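Sugar phosphate isomerase/epimerase (Parabacteroides distasonis, PDB 3OBE) is of unproven function but is probably an isomerase acting on a sugar or sugar derivative, with a xylose isomerase-like TIM-barrel fold. Local coordinates at residues S94-P99 with L242-D247; K118-H123 with S129-P134. All coordinates share one frame; numbering follows the deposited sequence.

Contact 1. Residues S94-P99 with L242-D247. With EOH (ethanol), chain H.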
ATOM      1  N   SER A  94      -7.016   4.170   1.870  1.00 14.39           N
ATOM      2  CA  SER A  94      -5.620   4.434   1.859  1.00 14.56           C
ATOM      3  C   SER A  94      -5.207   5.275   0.652  1.00 13.64           C
ATOM      4  O   SER A  94      -5.997   5.469  -0.265  1.00 14.17           O
ATOM      5  CB  SER A  94      -4.858   3.100   1.924  1.00 13.54           C
ATOM      6  OG  SER A  94      -3.471   3.270   2.079  1.00 13.14           O
ATOM      7  N   SER A  95      -3.969   5.725   0.656  1.00 13.11           N
ATOM      8  CA  SER A  95      -3.442   6.578  -0.371  1.00 13.82           C
ATOM      9  C   SER A  95      -1.937   6.442  -0.391  1.00 13.77           C
ATOM     10  O   SER A  95      -1.306   6.442   0.649  1.00 14.89           O
ATOM     11  CB  SER A  95      -3.851   8.020  -0.071  1.00 15.33           C
ATOM     12  OG  SER A  95      -3.211   8.916  -0.963  1.00 16.76           O
ATOM     13  N   HIS A  96      -1.396   6.265  -1.582  1.00 13.09           N
ATOM     14  CA  HIS A  96       0.055   6.259  -1.796  1.00 12.88           C
ATOM     15  C   HIS A  96       0.538   7.661  -2.193  1.00 13.31           C
ATOM     16  O   HIS A  96       0.019   8.264  -3.183  1.00 13.73           O
ATOM     17  CB  HIS A  96       0.394   5.319  -2.948  1.00 11.78           C
ATOM     18  CG  HIS A  96       0.613   3.901  -2.533  1.00 11.90           C
ATOM     19  ND1 HIS A  96       1.287   3.011  -3.325  1.00 12.24           N
ATOM     20  CD2 HIS A  96       0.313   3.238  -1.385  1.00 14.99           C
ATOM     21  CE1 HIS A  96       1.327   1.839  -2.726  1.00 12.84           C
ATOM     22  NE2 HIS A  96       0.800   1.957  -1.527  1.00 13.21           N
ATOM     23  N   LEU A  97       1.538   8.185  -1.473  1.00 13.67           N
ATOM     24  CA  LEU A  97       2.111   9.479  -1.784  1.00 13.91           C
ATOM     25  C   LEU A  97       3.552   9.530  -1.350  1.00 13.42           C
ATOM     26  O   LEU A  97       3.956   8.935  -0.338  1.00 12.78           O
ATOM     27  CB  LEU A  97       1.312  10.631  -1.137  1.00 14.85           C
ATOM     28  CG  LEU A  97       1.276  10.734   0.393  1.00 16.22           C
ATOM     29  CD1 LEU A  97       0.569  12.058   0.802  1.00 16.22           C
ATOM     30  CD2 LEU A  97       0.577   9.567   1.056  1.00 18.17           C
ATOM     31  N   THR A  98       4.323  10.294  -2.112  1.00 14.12           N
ATOM     32  CA  THR A  98       5.757  10.457  -1.887  1.00 15.26           C
ATOM     33  C   THR A  98       6.092  11.948  -1.995  1.00 16.09           C
ATOM     34  O   THR A  98       5.656  12.604  -2.946  1.00 16.54           O
ATOM     35  CB  THR A  98       6.536   9.713  -2.999  1.00 15.08           C
ATOM     36  OG1 THR A  98       6.172   8.310  -2.993  1.00 15.76           O
ATOM     37  CG2 THR A  98       8.073   9.940  -2.907  1.00 16.34           C
ATOM     38  N   PRO A  99       6.848  12.516  -1.015  1.00 16.18           N
ATOM     39  CA  PRO A  99       7.261  13.899  -1.193  1.00 17.59           C
ATOM     40  C   PRO A  99       8.060  14.150  -2.472  1.00 18.02           C
ATOM     41  O   PRO A  99       8.795  13.291  -2.911  1.00 16.24           O
ATOM     42  CB  PRO A  99       8.152  14.153   0.043  1.00 18.43           C
ATOM     43  CG  PRO A  99       7.737  13.090   1.048  1.00 17.17           C
ATOM     44  CD  PRO A  99       7.425  11.933   0.198  1.00 16.87           C
ATOM     45  N   LEU A 242      -0.828  -3.661   6.926  1.00 13.56           N
ATOM     46  CA  LEU A 242      -1.456  -3.827   5.615  1.00 13.84           C
ATOM     47  C   LEU A 242      -0.604  -4.775   4.781  1.00 13.20           C
ATOM     48  O   LEU A 242       0.628  -4.888   4.953  1.00 13.56           O
ATOM     49  CB  LEU A 242      -1.575  -2.484   4.878  1.00 13.67           C
ATOM     50  CG  LEU A 242      -2.376  -1.362   5.492  1.00 13.61           C
ATOM     51  CD1 LEU A 242      -2.164  -0.065   4.692  1.00 16.35           C
ATOM     52  CD2 LEU A 242      -3.847  -1.742   5.602  1.00 13.56           C
ATOM     53  N   LEU A 243      -1.237  -5.434   3.808  1.00 13.84           N
ATOM     54  CA  LEU A 243      -0.507  -6.063   2.739  1.00 14.31           C
ATOM     55  C   LEU A 243      -0.870  -5.410   1.419  1.00 14.31           C
ATOM     56  O   LEU A 243      -2.016  -4.943   1.233  1.00 13.73           O
ATOM     57  CB  LEU A 243      -0.846  -7.542   2.595  1.00 15.08           C
ATOM     58  CG  LEU A 243      -0.689  -8.438   3.843  1.00 15.56           C
ATOM     59  CD1 LEU A 243      -1.159  -9.906   3.600  1.00 16.93           C
ATOM     60  CD2 LEU A 243       0.752  -8.361   4.379  1.00 15.90           C
ATOM     61  N   HIS A 244       0.078  -5.480   0.488  1.00 12.66           N
ATOM     62  CA  HIS A 244      -0.262  -5.486  -0.926  1.00 13.07           C
ATOM     63  C   HIS A 244      -0.289  -6.924  -1.402  1.00 13.21           C
ATOM     64  O   HIS A 244       0.662  -7.694  -1.141  1.00 13.85           O
ATOM     65  CB  HIS A 244       0.711  -4.687  -1.763  1.00 12.53           C
ATOM     66  CG  HIS A 244       0.196  -3.330  -2.095  1.00 12.67           C
ATOM     67  ND1 HIS A 244       0.474  -2.683  -3.277  1.00 13.00           N
ATOM     68  CD2 HIS A 244      -0.565  -2.476  -1.368  1.00 12.26           C
ATOM     69  CE1 HIS A 244      -0.105  -1.496  -3.283  1.00 12.00           C
ATOM     70  NE2 HIS A 244      -0.726  -1.327  -2.126  1.00 12.90           N
ATOM     71  N   ILE A 245      -1.391  -7.283  -2.058  1.00 12.90           N
ATOM     72  CA  ILE A 245      -1.578  -8.595  -2.643  1.00 13.15           C
ATOM     73  C   ILE A 245      -1.371  -8.440  -4.142  1.00 14.41           C
ATOM     74  O   ILE A 245      -2.150  -7.753  -4.839  1.00 14.84           O
ATOM     75  CB  ILE A 245      -2.974  -9.198  -2.291  1.00 13.55           C
ATOM     76  CG1 ILE A 245      -3.060  -9.469  -0.774  1.00 13.77           C
ATOM     77  CG2 ILE A 245      -3.295 -10.455  -3.138  1.00 14.16           C
ATOM     78  CD1 ILE A 245      -2.072 -10.599  -0.278  1.00 13.23           C
ATOM     79  N   LYS A 246      -0.270  -9.032  -4.601  1.00 13.57           N
ATOM     80  CA  LYS A 246       0.224  -8.910  -5.948  1.00 13.17           C
ATOM     81  C   LYS A 246       0.792 -10.260  -6.379  1.00 13.08           C
ATOM     82  O   LYS A 246       1.249 -11.053  -5.545  1.00 13.12           O
ATOM     83  CB  LYS A 246       1.291  -7.806  -6.057  1.00 14.23           C
ATOM     84  CG  LYS A 246       1.746  -7.615  -7.538  1.00 14.31           C
ATOM     85  CD  LYS A 246       2.702  -6.524  -7.723  1.00 18.10           C
ATOM     86  CE  LYS A 246       3.078  -6.394  -9.178  1.00 17.78           C
ATOM     87  NZ  LYS A 246       3.452  -7.692  -9.844  1.00 17.92           N
ATOM     88  N   ASP A 247       0.696 -10.545  -7.666  1.00 12.85           N
ATOM     89  CA  ASP A 247       1.204 -11.786  -8.247  1.00 13.99           C
ATOM     90  C   ASP A 247       1.820 -11.392  -9.587  1.00 15.02           C
ATOM     91  O   ASP A 247       2.007 -10.207  -9.844  1.00 14.08           O
ATOM     92  CB  ASP A 247       0.039 -12.767  -8.376  1.00 15.20           C
ATOM     93  CG  ASP A 247       0.456 -14.222  -8.413  1.00 16.16           C
ATOM     94  OD1 ASP A 247       1.569 -14.516  -8.902  1.00 16.31           O
ATOM     95  OD2 ASP A 247      -0.395 -15.102  -8.007  1.00 16.00           O
TER
HETATM   96  C1  EOH H 407       1.061   4.199  -6.640  0.50 19.10           C
HETATM   97  C2  EOH H 407       1.653   5.148  -7.693  0.50 17.55           C
HETATM   98  O   EOH H 407       1.975   3.943  -5.565  0.50 18.31           O
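Across the inside of a xylose isomerase-like TIM barrel, at the C-terminal ends of strands 91-95 and 240-245, two histidines meet near the centre of the chain. His-96 and His-244 reach toward each other from opposite directions, and their NE2 atoms come within 3.7 Å. The planes are almost parallel, at 7°, yet the centroids lie 5.2 Å apart; the rings are slid so far that they barely overlap, and no hydrogen bond joins them. Two carboxylates hold the rings from outside the pair: His-96 NE2 is hydrogen-bonded to Glu-216, and His-244 NE2 to Glu-54. Each imidazole is thus held at its NE2 nitrogen, one of the atoms nearest the other ring. In His-96 the ring carbon CG lies anti to the carbonyl carbon and beside the backbone N (chi1 -88°), a setting that sends the ring inward. Two residues earlier along each strand, Ser-94 and Leu-242 make a second, looser approach, with OG of Ser-94 4.4 Å from CD1 of Leu-242; that hydroxyl is hydrogen-bonded to Glu-54, the same carboxylate that holds His-244. In TIM barrels the active site forms at the C-terminal ends of the strands, and a phosphate ion close to His-96, probably from the crystallisation liquor, is consistent with a pocket here. With an alanine in place of His-96, Glu-216 would probably be left without this imidazole partner and a gap would open beside the His-244 ring. An ethanol, probably also from the liquor, meets the other nitrogen of His-96: ND1 donates to the ethanol O at 2.5 Å, unusually short, so the exact distance is doubtful, with the oxygen at the ring edge, in its plane.

Contact 2. Residues K118-H123 with S129-P134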
ATOM      1  N   LYS A 118       0.521  19.134   5.472  1.00 20.04           N
ATOM      2  CA  LYS A 118      -0.465  19.534   4.489  1.00 21.11           C
ATOM      3  C   LYS A 118      -1.192  18.337   3.915  1.00 19.44           C
ATOM      4  O   LYS A 118      -2.452  18.339   3.771  1.00 19.22           O
ATOM      5  CB  LYS A 118       0.192  20.367   3.374  1.00 23.12           C
ATOM      6  CG  LYS A 118      -0.754  20.693   2.264  1.00 28.39           C
ATOM      7  CD  LYS A 118      -0.151  21.691   1.264  1.00 35.55           C
ATOM      8  CE  LYS A 118      -1.175  22.108   0.206  1.00 38.11           C
ATOM      9  NZ  LYS A 118      -2.374  22.730   0.821  1.00 38.94           N
ATOM     10  N   ALA A 119      -0.425  17.282   3.616  1.00 18.04           N
ATOM     11  CA  ALA A 119      -1.017  16.076   3.070  1.00 16.70           C
ATOM     12  C   ALA A 119      -2.026  15.477   4.050  1.00 17.39           C
ATOM     13  O   ALA A 119      -3.065  15.001   3.612  1.00 17.39           O
ATOM     14  CB  ALA A 119       0.039  15.032   2.698  1.00 15.64           C
ATOM     15  N   THR A 120      -1.733  15.531   5.356  1.00 16.27           N
ATOM     16  CA  THR A 120      -2.641  14.959   6.362  1.00 17.68           C
ATOM     17  C   THR A 120      -3.957  15.740   6.379  1.00 18.40           C
ATOM     18  O   THR A 120      -5.036  15.136   6.408  1.00 19.60           O
ATOM     19  CB  THR A 120      -1.991  14.959   7.745  1.00 17.37           C
ATOM     20  OG1 THR A 120      -0.796  14.133   7.693  1.00 16.43           O
ATOM     21  CG2 THR A 120      -2.981  14.499   8.835  1.00 18.42           C
ATOM     22  N   ASP A 121      -3.868  17.066   6.315  1.00 19.55           N
ATOM     23  CA  ASP A 121      -5.079  17.907   6.321  1.00 20.73           C
ATOM     24  C   ASP A 121      -6.001  17.502   5.147  1.00 20.08           C
ATOM     25  O   ASP A 121      -7.231  17.385   5.278  1.00 21.11           O
ATOM     26  CB  ASP A 121      -4.701  19.376   6.264  1.00 21.73           C
ATOM     27  CG  ASP A 121      -4.110  19.897   7.583  1.00 23.90           C
ATOM     28  OD1 ASP A 121      -4.267  19.264   8.651  1.00 26.82           O
ATOM     29  OD2 ASP A 121      -3.482  20.958   7.530  1.00 28.22           O
ATOM     30  N   ILE A 122      -5.400  17.295   3.983  1.00 18.30           N
ATOM     31  CA  ILE A 122      -6.158  16.935   2.764  1.00 18.56           C
ATOM     32  C   ILE A 122      -6.717  15.532   2.887  1.00 17.07           C
ATOM     33  O   ILE A 122      -7.859  15.284   2.534  1.00 18.77           O
ATOM     34  CB  ILE A 122      -5.272  17.044   1.512  1.00 18.08           C
ATOM     35  CG1 ILE A 122      -4.886  18.510   1.248  1.00 22.41           C
ATOM     36  CG2 ILE A 122      -5.917  16.360   0.264  1.00 18.09           C
ATOM     37  CD1 ILE A 122      -6.036  19.400   0.808  1.00 24.40           C
ATOM     38  N   HIS A 123      -5.935  14.616   3.447  1.00 17.42           N
ATOM     39  CA  HIS A 123      -6.365  13.231   3.527  1.00 16.75           C
ATOM     40  C   HIS A 123      -7.375  13.034   4.654  1.00 17.96           C
ATOM     41  O   HIS A 123      -8.201  12.096   4.586  1.00 19.54           O
ATOM     42  CB  HIS A 123      -5.166  12.272   3.684  1.00 16.31           C
ATOM     43  CG  HIS A 123      -4.428  12.013   2.397  1.00 15.36           C
ATOM     44  ND1 HIS A 123      -3.594  12.959   1.829  1.00 17.29           N
ATOM     45  CD2 HIS A 123      -4.449  10.960   1.541  1.00 17.81           C
ATOM     46  CE1 HIS A 123      -3.117  12.481   0.692  1.00 17.00           C
ATOM     47  NE2 HIS A 123      -3.594  11.261   0.504  1.00 17.97           N
ATOM     48  N   SER A 129      -8.075   6.008   6.231  1.00 16.71           N
ATOM     49  CA  SER A 129      -7.494   5.451   7.430  1.00 17.54           C
ATOM     50  C   SER A 129      -5.966   5.413   7.424  1.00 16.64           C
ATOM     51  O   SER A 129      -5.362   5.428   8.496  1.00 17.68           O
ATOM     52  CB  SER A 129      -7.992   4.039   7.680  1.00 18.58           C
ATOM     53  OG  SER A 129      -9.387   4.112   7.924  1.00 20.74           O
ATOM     54  N   CYS A 130      -5.374   5.295   6.246  1.00 15.13           N
ATOM     55  CA  CYS A 130      -3.955   5.129   6.108  1.00 14.47           C
ATOM     56  C   CYS A 130      -3.360   6.070   5.047  1.00 13.61           C
ATOM     57  O   CYS A 130      -3.980   6.343   4.029  1.00 14.64           O
ATOM     58  CB  CYS A 130      -3.621   3.698   5.689  1.00 14.62           C
ATOM     59  SG  CYS A 130      -4.384   2.460   6.779  1.00 17.98           S
HETATM   60  N   MSE A 131      -2.129   6.480   5.275  1.00 13.73           N
HETATM   61  CA  MSE A 131      -1.330   7.226   4.241  1.00 13.14           C
HETATM   62  C   MSE A 131      -0.006   6.515   4.144  1.00 13.03           C
HETATM   63  O   MSE A 131       0.636   6.287   5.165  1.00 13.47           O
HETATM   64  CB  MSE A 131      -1.145   8.663   4.670  1.00 13.72           C
HETATM   65  CG  MSE A 131      -2.376   9.522   4.594  1.00 14.51           C
HETATM   66 SE   MSE A 131      -2.225  11.151   5.685  0.75 15.96          SE
HETATM   67  CE  MSE A 131      -0.770  12.009   4.720  1.00 14.59           C
ATOM     68  N   VAL A 132       0.412   6.147   2.938  1.00 12.12           N
ATOM     69  CA  VAL A 132       1.534   5.236   2.765  1.00 10.87           C
ATOM     70  C   VAL A 132       2.505   5.803   1.738  1.00 11.35           C
ATOM     71  O   VAL A 132       2.084   6.200   0.634  1.00 12.67           O
ATOM     72  CB  VAL A 132       1.027   3.877   2.297  1.00 11.96           C
ATOM     73  CG1 VAL A 132       2.210   2.887   1.842  1.00 11.36           C
ATOM     74  CG2 VAL A 132       0.208   3.262   3.420  1.00 12.42           C
ATOM     75  N   GLN A 133       3.786   5.827   2.096  1.00 11.04           N
ATOM     76  CA  GLN A 133       4.848   6.133   1.174  1.00 11.13           C
ATOM     77  C   GLN A 133       5.358   4.866   0.528  1.00 12.34           C
ATOM     78  O   GLN A 133       5.794   3.976   1.238  1.00 12.11           O
ATOM     79  CB  GLN A 133       6.006   6.854   1.845  1.00 12.46           C
ATOM     80  CG  GLN A 133       7.165   7.182   0.855  1.00 11.08           C
ATOM     81  CD  GLN A 133       8.134   8.204   1.367  1.00 14.64           C
ATOM     82  OE1 GLN A 133       7.774   9.095   2.137  1.00 13.24           O
ATOM     83  NE2 GLN A 133       9.392   8.114   0.919  1.00 12.07           N
ATOM     84  N   PRO A 134       5.364   4.819  -0.826  1.00 12.83           N
ATOM     85  CA  PRO A 134       5.770   3.565  -1.503  1.00 12.64           C
ATOM     86  C   PRO A 134       7.098   3.688  -2.233  1.00 12.59           C
ATOM     87  O   PRO A 134       7.395   2.910  -3.146  1.00 13.55           O
ATOM     88  CB  PRO A 134       4.630   3.388  -2.511  1.00 12.60           C
ATOM     89  CG  PRO A 134       4.382   4.798  -2.981  1.00 13.74           C
ATOM     90  CD  PRO A 134       4.515   5.656  -1.703  1.00 13.39           C
TER
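Helix-on-strand packing between neighbours in sequence joins helix 109-126 to strand 130-133 on the outer side of the barrel, and one long side chain carries nearly all of it. Met-131, present as selenomethionine, leaves the strand toward the helix and fits against two adjacent residues, Ala-119 and Thr-120, and His-123 about one turn further on. Its CG stands anti to the carbonyl carbon and beside the backbone N, and a bend at chi3 (65°) turns the terminal methyl along the helix surface. There CE touches CB of Ala-119 at 3.7 Å, an apolar contact, and lies equally near OG1 of Thr-120, whose side chain crosses that of Met-131 at about a right angle. That hydroxyl is not left to the methyl alone, since it is hydrogen-bonded to the carbonyl of Trp-116 one turn back. The selenium rests 3.7 Å from CB of His-123 and 4.7 Å from the centroid of its ring, 38° off the normal: an oblique Met-aromatic contact, made here by selenium. CG of Met-131 completes the touch at the ring carbon CG of His-123, 3.9 Å away.

The imidazole is kept from turning by its own helix. ND1 of His-123 donates to Ala-119 O at 2.8 Å, the oxygen lying in the ring plane while the donor sits above the carbonyl plane; the same oxygen also takes the backbone N-H of His-123 and so serves two donors. NE2 is hydrogen-bonded to Ser-95 OG, a second hold on the ring. The helix and strand segments run at 140° to each other, 10.2 Å apart at closest approach, with Met-131 spanning the interval. Helix 142-160 closes in beside it, touching Thr-120 through Ile-158 and Met-131 through Thr-159, while backbone bonds to Leu-165 and Gly-167 join Met-131 to strand 165-169.

How the contacts relate
Followed from the N terminus, the chain first lays down residues 94-99 at the end of strand 91-95, then passes into helix 109-126 and turns back into strand 130-133; contact 2 closes this short turn between 118-123 and 129-134. Much later it reaches 242-247, where contact 1 closes a far larger loop, so contact 2 is nested inside contact 1. Contact 2 joins the outer helix layer to the barrel wall, contact 1 spans the interior, and their centres lie 12 Å apart. They meet through residues 94-99: Ser-95 O lies 2.9 Å from Val-132 N, a probable hydrogen bond between adjacent strands, while Thr-98 packs on Pro-134.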